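Hyaluronidase (Thermobaculum terrenum, PDB 5DIY) probably removes O-linked N-acetylglucosamine from modified proteins, as a hexosaminidase of glycosyl hydrolase family 84. Local coordinates at residues G12-P17 / P42-Y47; P239-D244 / Y282-S287; Y323-F328 / G438-N443; K414-R419 / S454-A459. One frame throughout, in Å; residues are numbered along the deposited sequence.

Contact 1: G12-P17 / P42-Y47; sequences GFYGKP and PKQDLY. With NAG (2-acetamido-2-deoxy-beta-D-glucopyranose), chain E.
One face of the Y14 ring carries K43, whose CG sits 3.6 Å from the ring centroid and 5° off the normal, a CH-pi contact. An aromatic side chain of the bound peptide also stacks on this ring. At the ring edge Q44 NE2 lies 3.6 Å from Y14 CD2, while C4 of the sugar NAG sits in the plane. The lysine chain bends at chi2 (-78°), turning CD toward Y14 CZ. NZ donates to NAG O3 (3.0 Å), which in turn donates a hydrogen bond to G12 O (2.6 Å); both residues belong to the N-acetyl-D-glucosamine site. NZ also forms a salt bridge with D119, and Y14 OH bonds the engineered N120, at the predicted proton-donor position. The backbones join through K43 N and F13 O (3.1 Å) and a water shared by F13 O, G15 O and Q44 N. These loops follow strands 6-11 and 37-40, the first two of the TIM barrel, and R23 of helix 20-32 packs on P17 and P42.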
loop_
_atom_site.group_PDB
_atom_site.type_symbol
_atom_site.label_atom_id
_atom_site.label_comp_id
_atom_site.label_asym_id
_atom_site.label_seq_id
_atom_site.Cartn_x
_atom_site.Cartn_y
_atom_site.Cartn_z
ATOM N N GLY C 12 -1.922 -5.215 9.738
ATOM C CA GLY C 12 -0.967 -6.312 9.523
ATOM C C GLY C 12 0.311 -5.915 8.803
ATOM O O GLY C 12 1.009 -6.762 8.243
ATOM N N PHE C 13 0.639 -4.629 8.851
ATOM C CA PHE C 13 1.775 -4.084 8.104
ATOM C C PHE C 13 3.044 -4.101 8.952
ATOM O O PHE C 13 2.979 -4.293 10.164
ATOM C CB PHE C 13 1.468 -2.667 7.584
ATOM C CG PHE C 13 0.971 -1.714 8.640
ATOM C CD1 PHE C 13 1.841 -1.171 9.577
ATOM C CD2 PHE C 13 -0.376 -1.377 8.709
ATOM C CE1 PHE C 13 1.379 -0.316 10.561
ATOM C CE2 PHE C 13 -0.843 -0.518 9.687
ATOM C CZ PHE C 13 0.034 0.011 10.614
ATOM N N TYR C 14 4.184 -3.937 8.285
ATOM C CA TYR C 14 5.462 -3.646 8.934
ATOM C C TYR C 14 5.570 -2.127 9.079
ATOM O O TYR C 14 4.943 -1.374 8.326
ATOM C CB TYR C 14 6.647 -4.157 8.104
ATOM C CG TYR C 14 6.760 -5.669 7.949
ATOM C CD1 TYR C 14 6.029 -6.350 6.975
ATOM C CD2 TYR C 14 7.632 -6.415 8.755
ATOM C CE1 TYR C 14 6.145 -7.732 6.822
ATOM C CE2 TYR C 14 7.757 -7.794 8.609
ATOM C CZ TYR C 14 7.012 -8.449 7.646
ATOM O OH TYR C 14 7.139 -9.813 7.495
ATOM N N GLY C 15 6.411 -1.685 10.007
ATOM C CA GLY C 15 6.538 -0.267 10.356
ATOM C C GLY C 15 5.823 0.091 11.640
ATOM O O GLY C 15 5.312 -0.773 12.343
ATOM N N LYS C 16 5.781 1.387 11.926
ATOM C CA LYS C 16 5.251 1.921 13.182
ATOM C C LYS C 16 3.783 1.547 13.367
ATOM O O LYS C 16 2.950 1.957 12.561
ATOM C CB LYS C 16 5.400 3.451 13.197
ATOM C CG LYS C 16 5.046 4.123 14.514
ATOM C CD LYS C 16 4.939 5.628 14.338
ATOM C CE LYS C 16 4.604 6.315 15.647
ATOM N NZ LYS C 16 3.275 5.906 16.171
ATOM N N PRO C 17 3.455 0.760 14.421
ATOM C CA PRO C 17 2.042 0.444 14.652
ATOM C C PRO C 17 1.183 1.685 14.902
ATOM O O PRO C 17 1.685 2.712 15.364
ATOM C CB PRO C 17 2.081 -0.445 15.904
ATOM C CG PRO C 17 3.441 -1.046 15.902
ATOM C CD PRO C 17 4.333 0.023 15.353
ATOM N N PRO C 42 -0.067 -6.105 14.044
ATOM C CA PRO C 42 1.091 -5.319 13.606
ATOM C C PRO C 42 2.386 -6.112 13.729
ATOM O O PRO C 42 2.670 -6.663 14.796
ATOM C CB PRO C 42 1.084 -4.110 14.549
ATOM C CG PRO C 42 0.355 -4.575 15.757
ATOM C CD PRO C 42 -0.683 -5.537 15.256
ATOM N N LYS C 43 3.144 -6.178 12.633
ATOM C CA LYS C 43 4.370 -6.983 12.572
ATOM C C LYS C 43 5.439 -6.533 13.570
ATOM O O LYS C 43 6.193 -7.370 14.053
ATOM C CB LYS C 43 4.968 -6.989 11.154
ATOM C CG LYS C 43 4.239 -7.861 10.137
ATOM C CD LYS C 43 4.561 -9.345 10.305
ATOM C CE LYS C 43 4.104 -10.173 9.112
ATOM N NZ LYS C 43 2.630 -10.117 8.876
ATOM N N GLN C 44 5.503 -5.231 13.869
ATOM C CA GLN C 44 6.524 -4.682 14.782
ATOM C C GLN C 44 6.166 -4.734 16.271
ATOM O O GLN C 44 6.993 -4.355 17.101
ATOM C CB GLN C 44 6.890 -3.238 14.403
ATOM C CG GLN C 44 7.398 -3.075 12.984
ATOM C CD GLN C 44 8.678 -3.850 12.694
ATOM O OE1 GLN C 44 9.620 -3.849 13.488
ATOM N NE2 GLN C 44 8.718 -4.503 11.544
ATOM N N ASP C 45 4.958 -5.182 16.614
ATOM C CA ASP C 45 4.649 -5.570 17.997
ATOM C C ASP C 45 5.388 -6.883 18.252
ATOM O O ASP C 45 5.026 -7.917 17.685
ATOM C CB ASP C 45 3.129 -5.733 18.198
ATOM C CG ASP C 45 2.746 -6.224 19.604
ATOM O OD1 ASP C 45 3.628 -6.480 20.451
ATOM O OD2 ASP C 45 1.535 -6.367 19.854
ATOM N N LEU C 46 6.427 -6.840 19.089
ATOM C CA LEU C 46 7.236 -8.039 19.394
ATOM C C LEU C 46 6.399 -9.197 19.942
ATOM O O LEU C 46 6.641 -10.366 19.612
ATOM C CB LEU C 46 8.376 -7.710 20.378
ATOM C CG LEU C 46 9.620 -7.019 19.803
ATOM C CD1 LEU C 46 10.569 -6.627 20.928
ATOM C CD2 LEU C 46 10.333 -7.905 18.784
ATOM N N TYR C 47 5.399 -8.855 20.749
ATOM C CA TYR C 47 4.519 -9.846 21.373
ATOM C C TYR C 47 3.542 -10.514 20.398
ATOM O O TYR C 47 2.987 -11.571 20.706
ATOM C CB TYR C 47 3.788 -9.211 22.558
ATOM C CG TYR C 47 4.762 -8.754 23.621
ATOM C CD1 TYR C 47 5.514 -9.685 24.332
ATOM C CD2 TYR C 47 4.968 -7.397 23.887
ATOM C CE1 TYR C 47 6.430 -9.291 25.296
ATOM C CE2 TYR C 47 5.884 -6.990 24.853
ATOM C CZ TYR C 47 6.613 -7.945 25.554
ATOM O OH TYR C 47 7.524 -7.572 26.514
HETATM C C1 NAG E . 3.671 -9.364 3.344
HETATM C C2 NAG E . 3.047 -9.462 4.751
HETATM C C3 NAG E . 2.404 -8.164 5.246
HETATM C C4 NAG E . 3.034 -6.963 4.562
HETATM C C5 NAG E . 2.764 -7.063 3.069
HETATM C C6 NAG E . 3.370 -5.897 2.270
HETATM C C7 NAG E . 1.024 -10.734 4.107
HETATM C C8 NAG E . 0.221 -11.969 4.401
HETATM N N2 NAG E . 2.123 -10.587 4.848
HETATM O O3 NAG E . 2.567 -8.077 6.666
HETATM O O4 NAG E . 2.443 -5.755 5.042
HETATM O O5 NAG E . 3.168 -8.316 2.508
HETATM O O6 NAG E . 4.767 -5.739 2.527
HETATM O O7 NAG E . 0.687 -9.937 3.241
HETATM O O HOH W 1 3.993 -3.199 12.554
#

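Contact 2: P239-D244 / Y282-S287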
loop_
_atom_site.group_PDB
_atom_site.type_symbol
_atom_site.label_atom_id
_atom_site.label_comp_id
_atom_site.label_asym_id
_atom_site.label_seq_id
_atom_site.Cartn_x
_atom_site.Cartn_y
_atom_site.Cartn_z
ATOM N N PRO C 239 -7.914 5.207 -5.493
ATOM C CA PRO C 239 -9.060 4.378 -5.135
ATOM C C PRO C 239 -8.763 2.887 -5.185
ATOM O O PRO C 239 -7.918 2.442 -5.965
ATOM C CB PRO C 239 -10.099 4.748 -6.201
ATOM C CG PRO C 239 -9.273 5.065 -7.398
ATOM C CD PRO C 239 -8.059 5.771 -6.847
ATOM N N TYR C 240 -9.451 2.135 -4.336
ATOM C CA TYR C 240 -9.551 0.682 -4.462
ATOM C C TYR C 240 -9.985 0.352 -5.894
ATOM O O TYR C 240 -10.883 1.006 -6.434
ATOM C CB TYR C 240 -10.577 0.150 -3.460
ATOM C CG TYR C 240 -10.515 -1.334 -3.199
ATOM C CD1 TYR C 240 -9.401 -1.908 -2.595
ATOM C CD2 TYR C 240 -11.588 -2.166 -3.525
ATOM C CE1 TYR C 240 -9.348 -3.274 -2.338
ATOM C CE2 TYR C 240 -11.539 -3.532 -3.272
ATOM C CZ TYR C 240 -10.422 -4.075 -2.682
ATOM O OH TYR C 240 -10.403 -5.416 -2.432
ATOM N N ASP C 241 -9.328 -0.621 -6.523
ATOM C CA ASP C 241 -9.579 -0.881 -7.943
ATOM C C ASP C 241 -9.162 -2.271 -8.388
ATOM O O ASP C 241 -8.362 -2.937 -7.728
ATOM C CB ASP C 241 -8.842 0.168 -8.802
ATOM C CG ASP C 241 -9.579 0.522 -10.089
ATOM O OD1 ASP C 241 -10.558 -0.160 -10.475
ATOM O OD2 ASP C 241 -9.151 1.498 -10.734
ATOM N N HIS C 242 -9.734 -2.685 -9.522
ATOM C CA HIS C 242 -9.365 -3.914 -10.239
ATOM C C HIS C 242 -9.711 -5.185 -9.470
ATOM O O HIS C 242 -9.067 -6.222 -9.648
ATOM C CB HIS C 242 -7.886 -3.889 -10.638
ATOM C CG HIS C 242 -7.479 -2.625 -11.322
ATOM N ND1 HIS C 242 -6.277 -1.995 -11.079
ATOM C CD2 HIS C 242 -8.132 -1.854 -12.221
ATOM C CE1 HIS C 242 -6.204 -0.902 -11.817
ATOM N NE2 HIS C 242 -7.315 -0.794 -12.520
ATOM N N ARG C 243 -10.741 -5.094 -8.633
ATOM C CA ARG C 243 -11.288 -6.245 -7.934
ATOM C C ARG C 243 -12.606 -6.539 -8.616
ATOM O O ARG C 243 -13.457 -5.656 -8.721
ATOM C CB ARG C 243 -11.480 -5.957 -6.438
ATOM C CG ARG C 243 -10.259 -6.275 -5.588
ATOM C CD ARG C 243 -9.100 -5.341 -5.887
ATOM N NE ARG C 243 -7.862 -5.696 -5.181
ATOM C CZ ARG C 243 -6.623 -5.546 -5.667
ATOM N NH1 ARG C 243 -6.401 -5.065 -6.893
ATOM N NH2 ARG C 243 -5.578 -5.903 -4.928
ATOM N N ASP C 244 -12.765 -7.769 -9.101
ATOM C CA ASP C 244 -13.933 -8.121 -9.915
ATOM C C ASP C 244 -15.234 -7.829 -9.168
ATOM O O ASP C 244 -15.289 -8.014 -7.959
ATOM C CB ASP C 244 -13.886 -9.597 -10.353
ATOM C CG ASP C 244 -13.177 -9.798 -11.692
ATOM O OD1 ASP C 244 -12.483 -8.878 -12.178
ATOM O OD2 ASP C 244 -13.306 -10.903 -12.261
ATOM N N TYR C 282 -19.989 -0.028 -8.158
ATOM C CA TYR C 282 -18.776 0.701 -7.747
ATOM C C TYR C 282 -18.054 1.349 -8.931
ATOM O O TYR C 282 -17.702 0.661 -9.876
ATOM C CB TYR C 282 -17.805 -0.243 -7.029
ATOM C CG TYR C 282 -16.499 0.409 -6.608
ATOM C CD1 TYR C 282 -16.476 1.393 -5.621
ATOM C CD2 TYR C 282 -15.290 0.044 -7.202
ATOM C CE1 TYR C 282 -15.289 1.995 -5.233
ATOM C CE2 TYR C 282 -14.094 0.639 -6.825
ATOM C CZ TYR C 282 -14.095 1.613 -5.841
ATOM O OH TYR C 282 -12.912 2.202 -5.450
ATOM N N ASN C 283 -17.847 2.669 -8.866
ATOM C CA ASN C 283 -16.969 3.386 -9.803
ATOM C C ASN C 283 -15.852 4.051 -9.002
ATOM O O ASN C 283 -16.142 4.886 -8.147
ATOM C CB ASN C 283 -17.752 4.430 -10.607
ATOM C CG ASN C 283 -16.861 5.254 -11.535
ATOM O OD1 ASN C 283 -16.036 6.058 -11.085
ATOM N ND2 ASN C 283 -17.035 5.068 -12.837
ATOM N N PRO C 284 -14.578 3.695 -9.276
ATOM C CA PRO C 284 -13.477 4.201 -8.430
ATOM C C PRO C 284 -13.284 5.722 -8.436
ATOM O O PRO C 284 -12.898 6.278 -7.411
ATOM C CB PRO C 284 -12.233 3.476 -8.976
ATOM C CG PRO C 284 -12.607 3.032 -10.348
ATOM C CD PRO C 284 -14.087 2.788 -10.327
ATOM N N GLN C 285 -13.572 6.389 -9.554
ATOM C CA GLN C 285 -13.404 7.846 -9.642
ATOM C C GLN C 285 -14.533 8.568 -8.920
ATOM O O GLN C 285 -14.278 9.530 -8.206
ATOM C CB GLN C 285 -13.311 8.336 -11.098
ATOM C CG GLN C 285 -11.991 8.010 -11.792
ATOM C CD GLN C 285 -11.853 6.543 -12.160
ATOM O OE1 GLN C 285 -12.825 5.886 -12.525
ATOM N NE2 GLN C 285 -10.640 6.021 -12.059
ATOM N N ASP C 286 -15.772 8.110 -9.121
ATOM C CA ASP C 286 -16.937 8.618 -8.374
ATOM C C ASP C 286 -16.700 8.468 -6.871
ATOM O O ASP C 286 -16.967 9.388 -6.091
ATOM C CB ASP C 286 -18.218 7.835 -8.711
ATOM C CG ASP C 286 -18.719 8.054 -10.136
ATOM O OD1 ASP C 286 -18.139 8.853 -10.904
ATOM O OD2 ASP C 286 -19.729 7.410 -10.483
ATOM N N SER C 287 -16.211 7.292 -6.477
ATOM C CA SER C 287 -16.008 6.979 -5.068
ATOM C C SER C 287 -14.902 7.830 -4.457
ATOM O O SER C 287 -15.061 8.371 -3.362
ATOM C CB SER C 287 -15.678 5.497 -4.895
ATOM O OG SER C 287 -15.688 5.148 -3.526
HETATM O O HOH W 2 -10.021 2.996 -12.925
#
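Y282 reaches out to the backbone of Y240. From its CB, CG stands anti to the backbone N (chi1 178°), and the ring runs on with the N of P284 over one face, toward the rim. Farther out, CE2 and CZ come near Y240 O, which lies at the ring edge and in its plane. At the tip, OH donates to Y240 O over 2.6 Å, the donor tilted 22° from the carbonyl plane. In the TIM barrel the receiving loop, 239-244, runs between the last two strands, 218-222 and 251-256, and Y240 turns its own hydroxyl to D222 on the first of them. The donor side opens helix 284-296, with N283 as N-cap: its OD1 accepts from D286 N at 2.9 Å. Just after the cap, P284 packs against two residues of the loop, its CB 3.7 Å from P239 CG and its CG 3.8 Å from D241 OD1. Beyond, a water accepts a hydrogen bond from Q285 NE2 and donates one to D241 OD2.

Contact 3: Y323-F328 / G438-N443; sequences YLTNLF and GDVVRN
V440 is the main bump here, pushing both methyls into a hollow on helix 322-336 lined by L324, T325 and F328. With CG1 anti to the backbone N (chi1 -178°), that methyl goes deepest: it lies 3.8 Å from L324 CB and 3.5 Å from T325 N, against the backbone itself. It also meets the rim of F328 in the ring plane, 3.8 Å from CD2. The other methyl, CG2, rests 3.5 Å from T325 OG1, whose hydrogen bond goes to P321 O. One residue on, V441 supplies a second bump: its CG2 fits between L324 CD1 (3.9 Å) and F328 CE2 (4.0 Å). F328 thus offers its edge to both valines, while F444, on the same helix as they are, stacks on its ring. An alanine in place of F328 would probably leave a gap beside the two valine methyls and F444 without its stacking partner. At the start of helix 440-451, D439 OD1 forms a salt bridge with R442 NE. Leucines of helices 340-362 and 373-398 also pack on F328, so what emerges is the interior of an alpha-helical bundle, joined by apolar contacts.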
loop_
_atom_site.group_PDB
_atom_site.type_symbol
_atom_site.label_atom_id
_atom_site.label_comp_id
_atom_site.label_asym_id
_atom_site.label_seq_id
_atom_site.Cartn_x
_atom_site.Cartn_y
_atom_site.Cartn_z
ATOM N N TYR C 323 -0.498 10.862 -16.825
ATOM C CA TYR C 323 -0.764 12.240 -17.247
ATOM C C TYR C 323 0.528 12.999 -17.560
ATOM O O TYR C 323 0.654 13.592 -18.630
ATOM C CB TYR C 323 -1.601 12.990 -16.196
ATOM C CG TYR C 323 -1.886 14.445 -16.542
ATOM C CD1 TYR C 323 -0.946 15.443 -16.268
ATOM C CD2 TYR C 323 -3.088 14.823 -17.131
ATOM C CE1 TYR C 323 -1.194 16.767 -16.572
ATOM C CE2 TYR C 323 -3.344 16.149 -17.444
ATOM C CZ TYR C 323 -2.393 17.118 -17.162
ATOM O OH TYR C 323 -2.629 18.441 -17.457
ATOM N N LEU C 324 1.490 12.981 -16.642
ATOM C CA LEU C 324 2.732 13.725 -16.875
ATOM C C LEU C 324 3.606 13.074 -17.946
ATOM O O LEU C 324 4.251 13.782 -18.720
ATOM C CB LEU C 324 3.505 13.987 -15.574
ATOM C CG LEU C 324 3.050 15.230 -14.779
ATOM C CD1 LEU C 324 3.913 15.402 -13.539
ATOM C CD2 LEU C 324 3.066 16.514 -15.607
ATOM N N THR C 325 3.606 11.743 -18.008
ATOM C CA THR C 325 4.327 11.021 -19.059
ATOM C C THR C 325 3.851 11.473 -20.440
ATOM O O THR C 325 4.669 11.833 -21.294
ATOM C CB THR C 325 4.173 9.494 -18.916
ATOM O OG1 THR C 325 4.791 9.074 -17.701
ATOM C CG2 THR C 325 4.823 8.747 -20.070
ATOM N N ASN C 326 2.534 11.487 -20.633
ATOM C CA ASN C 326 1.946 11.935 -21.894
ATOM C C ASN C 326 2.221 13.416 -22.162
ATOM O O ASN C 326 2.553 13.799 -23.288
ATOM C CB ASN C 326 0.433 11.673 -21.918
ATOM C CG ASN C 326 0.084 10.192 -21.870
ATOM O OD1 ASN C 326 0.873 9.336 -22.250
ATOM N ND2 ASN C 326 -1.107 9.892 -21.389
ATOM N N LEU C 327 2.094 14.244 -21.128
ATOM C CA LEU C 327 2.252 15.689 -21.294
ATOM C C LEU C 327 3.646 16.080 -21.773
ATOM O O LEU C 327 3.774 16.900 -22.687
ATOM C CB LEU C 327 1.905 16.435 -20.003
ATOM C CG LEU C 327 1.935 17.970 -20.127
ATOM C CD1 LEU C 327 0.703 18.612 -19.502
ATOM C CD2 LEU C 327 3.203 18.558 -19.513
ATOM N N PHE C 328 4.682 15.503 -21.163
ATOM C CA PHE C 328 6.061 15.871 -21.521
ATOM C C PHE C 328 6.465 15.327 -22.891
ATOM O O PHE C 328 7.215 15.977 -23.610
ATOM C CB PHE C 328 7.067 15.457 -20.434
ATOM C CG PHE C 328 6.913 16.213 -19.134
ATOM C CD1 PHE C 328 6.854 17.608 -19.110
ATOM C CD2 PHE C 328 6.856 15.532 -17.925
ATOM C CE1 PHE C 328 6.711 18.298 -17.918
ATOM C CE2 PHE C 328 6.727 16.217 -16.724
ATOM C CZ PHE C 328 6.653 17.602 -16.720
ATOM N N GLY C 438 6.818 10.217 -9.816
ATOM C CA GLY C 438 7.727 9.155 -10.240
ATOM C C GLY C 438 9.096 9.699 -10.598
ATOM O O GLY C 438 9.612 10.609 -9.931
ATOM N N ASP C 439 9.666 9.157 -11.672
ATOM C CA ASP C 439 10.837 9.737 -12.315
ATOM C C ASP C 439 10.470 10.506 -13.593
ATOM O O ASP C 439 11.325 10.783 -14.424
ATOM C CB ASP C 439 11.846 8.630 -12.600
ATOM C CG ASP C 439 12.449 8.070 -11.326
ATOM O OD1 ASP C 439 13.294 8.752 -10.707
ATOM O OD2 ASP C 439 12.061 6.964 -10.928
ATOM N N VAL C 440 9.204 10.890 -13.728
ATOM C CA VAL C 440 8.728 11.507 -14.966
ATOM C C VAL C 440 9.262 12.941 -15.073
ATOM O O VAL C 440 9.791 13.327 -16.110
ATOM C CB VAL C 440 7.185 11.507 -15.064
ATOM C CG1 VAL C 440 6.736 12.107 -16.392
ATOM C CG2 VAL C 440 6.635 10.091 -14.907
ATOM N N VAL C 441 9.137 13.715 -14.000
ATOM C CA VAL C 441 9.664 15.084 -13.996
ATOM C C VAL C 441 11.190 15.028 -14.053
ATOM O O VAL C 441 11.804 15.755 -14.830
ATOM C CB VAL C 441 9.159 15.905 -12.794
ATOM C CG1 VAL C 441 9.788 17.296 -12.780
ATOM C CG2 VAL C 441 7.647 16.034 -12.845
ATOM N N ARG C 442 11.790 14.136 -13.265
ATOM C CA ARG C 442 13.239 13.901 -13.317
ATOM C C ARG C 442 13.742 13.707 -14.743
ATOM O O ARG C 442 14.635 14.441 -15.194
ATOM C CB ARG C 442 13.623 12.682 -12.476
ATOM C CG ARG C 442 15.119 12.475 -12.299
ATOM C CD ARG C 442 15.420 11.091 -11.744
ATOM N NE ARG C 442 14.869 10.942 -10.402
ATOM C CZ ARG C 442 15.431 11.394 -9.283
ATOM N NH1 ARG C 442 16.596 12.026 -9.307
ATOM N NH2 ARG C 442 14.817 11.202 -8.117
ATOM N N ASN C 443 13.156 12.736 -15.451
ATOM C CA ASN C 443 13.610 12.390 -16.807
ATOM C C ASN C 443 13.404 13.546 -17.789
ATOM O O ASN C 443 14.223 13.752 -18.673
ATOM C CB ASN C 443 12.930 11.111 -17.338
ATOM C CG ASN C 443 13.258 9.860 -16.518
ATOM O OD1 ASN C 443 14.269 9.783 -15.820
ATOM N ND2 ASN C 443 12.386 8.864 -16.611
#

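Contact 4: K414-R419 / S454-A459; sequences KALQGR and SIELQA
R419 NH1 and E456 OE1 form a salt bridge at 3.2 Å, the guanidinium and carboxylate planes 37° apart. NH1 lies as near the carboxylate carbon, so the link is one of charge, not a directed hydrogen bond. The guanidinium has further anchors: NE bonds T452 OG1 and NH2 bonds L449 O, which should fix its rotation. R423 brings a like charge close to NH1, so the glutamate probably helps to offset the repulsion. An alanine in place of R419 would probably leave E456 without its charge mate and T452 OG1 and L449 O without this donor. Helix 412-428 meets the short helix 453-459 in the alpha-helical C-terminal region, the local axes 10.3 Å apart at closest and crossing at -126°. I455 reaches across to helix 412-428. Its CG1 stands between the backbone N and the carbonyl carbon (chi1 63°), and CD1 presses on A415 CB at 3.4 Å, a snug fit for two carbons. The same methyl lies 4.0 Å from R419 CD, as the two side chains lie alongside each other, running opposite ways. L416 forks over the neighbouring turn: CD2 lies 3.8 Å from E456 CG, and CD1 reaches A459 CB at 4.1 Å.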
loop_
_atom_site.group_PDB
_atom_site.type_symbol
_atom_site.label_atom_id
_atom_site.label_comp_id
_atom_site.label_asym_id
_atom_site.label_seq_id
_atom_site.Cartn_x
_atom_site.Cartn_y
_atom_site.Cartn_z
ATOM N N LYS C 414 20.906 33.585 -19.368
ATOM C CA LYS C 414 19.762 32.996 -18.660
ATOM C C LYS C 414 19.622 31.491 -18.942
ATOM O O LYS C 414 19.246 30.737 -18.051
ATOM C CB LYS C 414 18.459 33.728 -19.010
ATOM C CG LYS C 414 18.415 35.170 -18.518
ATOM C CD LYS C 414 17.308 35.981 -19.178
ATOM C CE LYS C 414 15.976 35.830 -18.458
ATOM N NZ LYS C 414 14.897 36.598 -19.145
ATOM N N ALA C 415 19.932 31.068 -20.169
ATOM C CA ALA C 415 19.908 29.648 -20.542
ATOM C C ALA C 415 21.014 28.851 -19.836
ATOM O O ALA C 415 20.727 27.853 -19.169
ATOM C CB ALA C 415 20.021 29.490 -22.051
ATOM N N LEU C 416 22.261 29.308 -19.979
ATOM C CA LEU C 416 23.420 28.722 -19.278
ATOM C C LEU C 416 23.207 28.626 -17.777
ATOM O O LEU C 416 23.536 27.615 -17.161
ATOM C CB LEU C 416 24.691 29.541 -19.523
ATOM C CG LEU C 416 25.305 29.490 -20.925
ATOM C CD1 LEU C 416 26.297 30.635 -21.105
ATOM C CD2 LEU C 416 25.977 28.151 -21.186
ATOM N N GLN C 417 22.660 29.689 -17.201
ATOM C CA GLN C 417 22.351 29.744 -15.772
ATOM C C GLN C 417 21.318 28.686 -15.364
ATOM O O GLN C 417 21.433 28.083 -14.298
ATOM C CB GLN C 417 21.850 31.145 -15.425
ATOM C CG GLN C 417 21.517 31.396 -13.965
ATOM C CD GLN C 417 21.231 32.862 -13.708
ATOM O OE1 GLN C 417 20.136 33.225 -13.276
ATOM N NE2 GLN C 417 22.211 33.718 -13.991
ATOM N N GLY C 418 20.313 28.481 -16.213
ATOM C CA GLY C 418 19.316 27.434 -16.011
ATOM C C GLY C 418 19.895 26.030 -16.063
ATOM O O GLY C 418 19.508 25.182 -15.272
ATOM N N ARG C 419 20.832 25.787 -16.979
ATOM C CA ARG C 419 21.514 24.488 -17.064
ATOM C C ARG C 419 22.245 24.169 -15.773
ATOM O O ARG C 419 22.159 23.054 -15.276
ATOM C CB ARG C 419 22.520 24.441 -18.217
ATOM C CG ARG C 419 21.897 24.474 -19.595
ATOM C CD ARG C 419 22.916 24.157 -20.684
ATOM N NE ARG C 419 23.075 22.709 -20.914
ATOM C CZ ARG C 419 24.132 21.963 -20.568
ATOM N NH1 ARG C 419 25.186 22.482 -19.943
ATOM N NH2 ARG C 419 24.132 20.663 -20.851
ATOM N N SER C 454 24.496 22.149 -26.723
ATOM C CA SER C 454 25.138 22.918 -27.798
ATOM C C SER C 454 25.260 24.428 -27.530
ATOM O O SER C 454 26.037 25.097 -28.216
ATOM C CB SER C 454 24.460 22.651 -29.154
ATOM O OG SER C 454 23.192 23.265 -29.237
ATOM N N ILE C 455 24.516 24.964 -26.557
ATOM C CA ILE C 455 24.705 26.365 -26.149
ATOM C C ILE C 455 25.976 26.572 -25.310
ATOM O O ILE C 455 26.558 27.656 -25.343
ATOM C CB ILE C 455 23.468 27.000 -25.453
ATOM C CG1 ILE C 455 23.103 26.305 -24.140
ATOM C CG2 ILE C 455 22.271 27.009 -26.400
ATOM C CD1 ILE C 455 22.196 27.133 -23.256
ATOM N N GLU C 456 26.406 25.546 -24.571
ATOM C CA GLU C 456 27.723 25.573 -23.918
ATOM C C GLU C 456 28.846 25.569 -24.945
ATOM O O GLU C 456 29.793 26.346 -24.829
ATOM C CB GLU C 456 27.905 24.397 -22.956
ATOM C CG GLU C 456 27.169 24.564 -21.637
ATOM C CD GLU C 456 27.944 23.990 -20.466
ATOM O OE1 GLU C 456 28.302 22.793 -20.522
ATOM O OE2 GLU C 456 28.195 24.735 -19.493
ATOM N N LEU C 457 28.734 24.695 -25.946
ATOM C CA LEU C 457 29.665 24.682 -27.080
ATOM C C LEU C 457 29.684 26.032 -27.811
ATOM O O LEU C 457 30.751 26.532 -28.191
ATOM C CB LEU C 457 29.294 23.580 -28.079
ATOM C CG LEU C 457 29.341 22.119 -27.630
ATOM C CD1 LEU C 457 28.960 21.236 -28.805
ATOM C CD2 LEU C 457 30.710 21.723 -27.098
ATOM N N GLN C 458 28.493 26.599 -28.013
ATOM C CA GLN C 458 28.333 27.912 -28.653
ATOM C C GLN C 458 28.962 29.022 -27.813
ATOM O O GLN C 458 29.577 29.935 -28.361
ATOM C CB GLN C 458 26.848 28.218 -28.875
ATOM C CG GLN C 458 26.561 29.443 -29.734
ATOM C CD GLN C 458 25.075 29.731 -29.873
ATOM O OE1 GLN C 458 24.255 29.247 -29.088
ATOM N NE2 GLN C 458 24.720 30.524 -30.877
ATOM N N ALA C 459 28.794 28.932 -26.493
ATOM C CA ALA C 459 29.374 29.894 -25.550
ATOM C C ALA C 459 30.905 29.949 -25.613
ATOM O O ALA C 459 31.486 31.023 -25.460
ATOM C CB ALA C 459 28.916 29.590 -24.127
#

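In the fold
From the N terminus, contact 1 closes first, tying the loops after the first two barrel strands together across helix 20-32 and strand 37-40. Contact 2 follows in series: it reaches over the last strand, 251-256, and helix 262-277, joining a late barrel loop to the start of helix 284-296. Its centre lies on the other side of the chain's centre, 28 Å from that of contact 1. Contact 3 makes the widest closure, bringing 438-443 back to 323-328 across mostly helical chain. Contact 4 crosses it, since 414-419 falls inside that span and 454-459 beyond it, and helix 440-451 connects the two. Both join helices of the C-terminal region, with centres 24 Å apart.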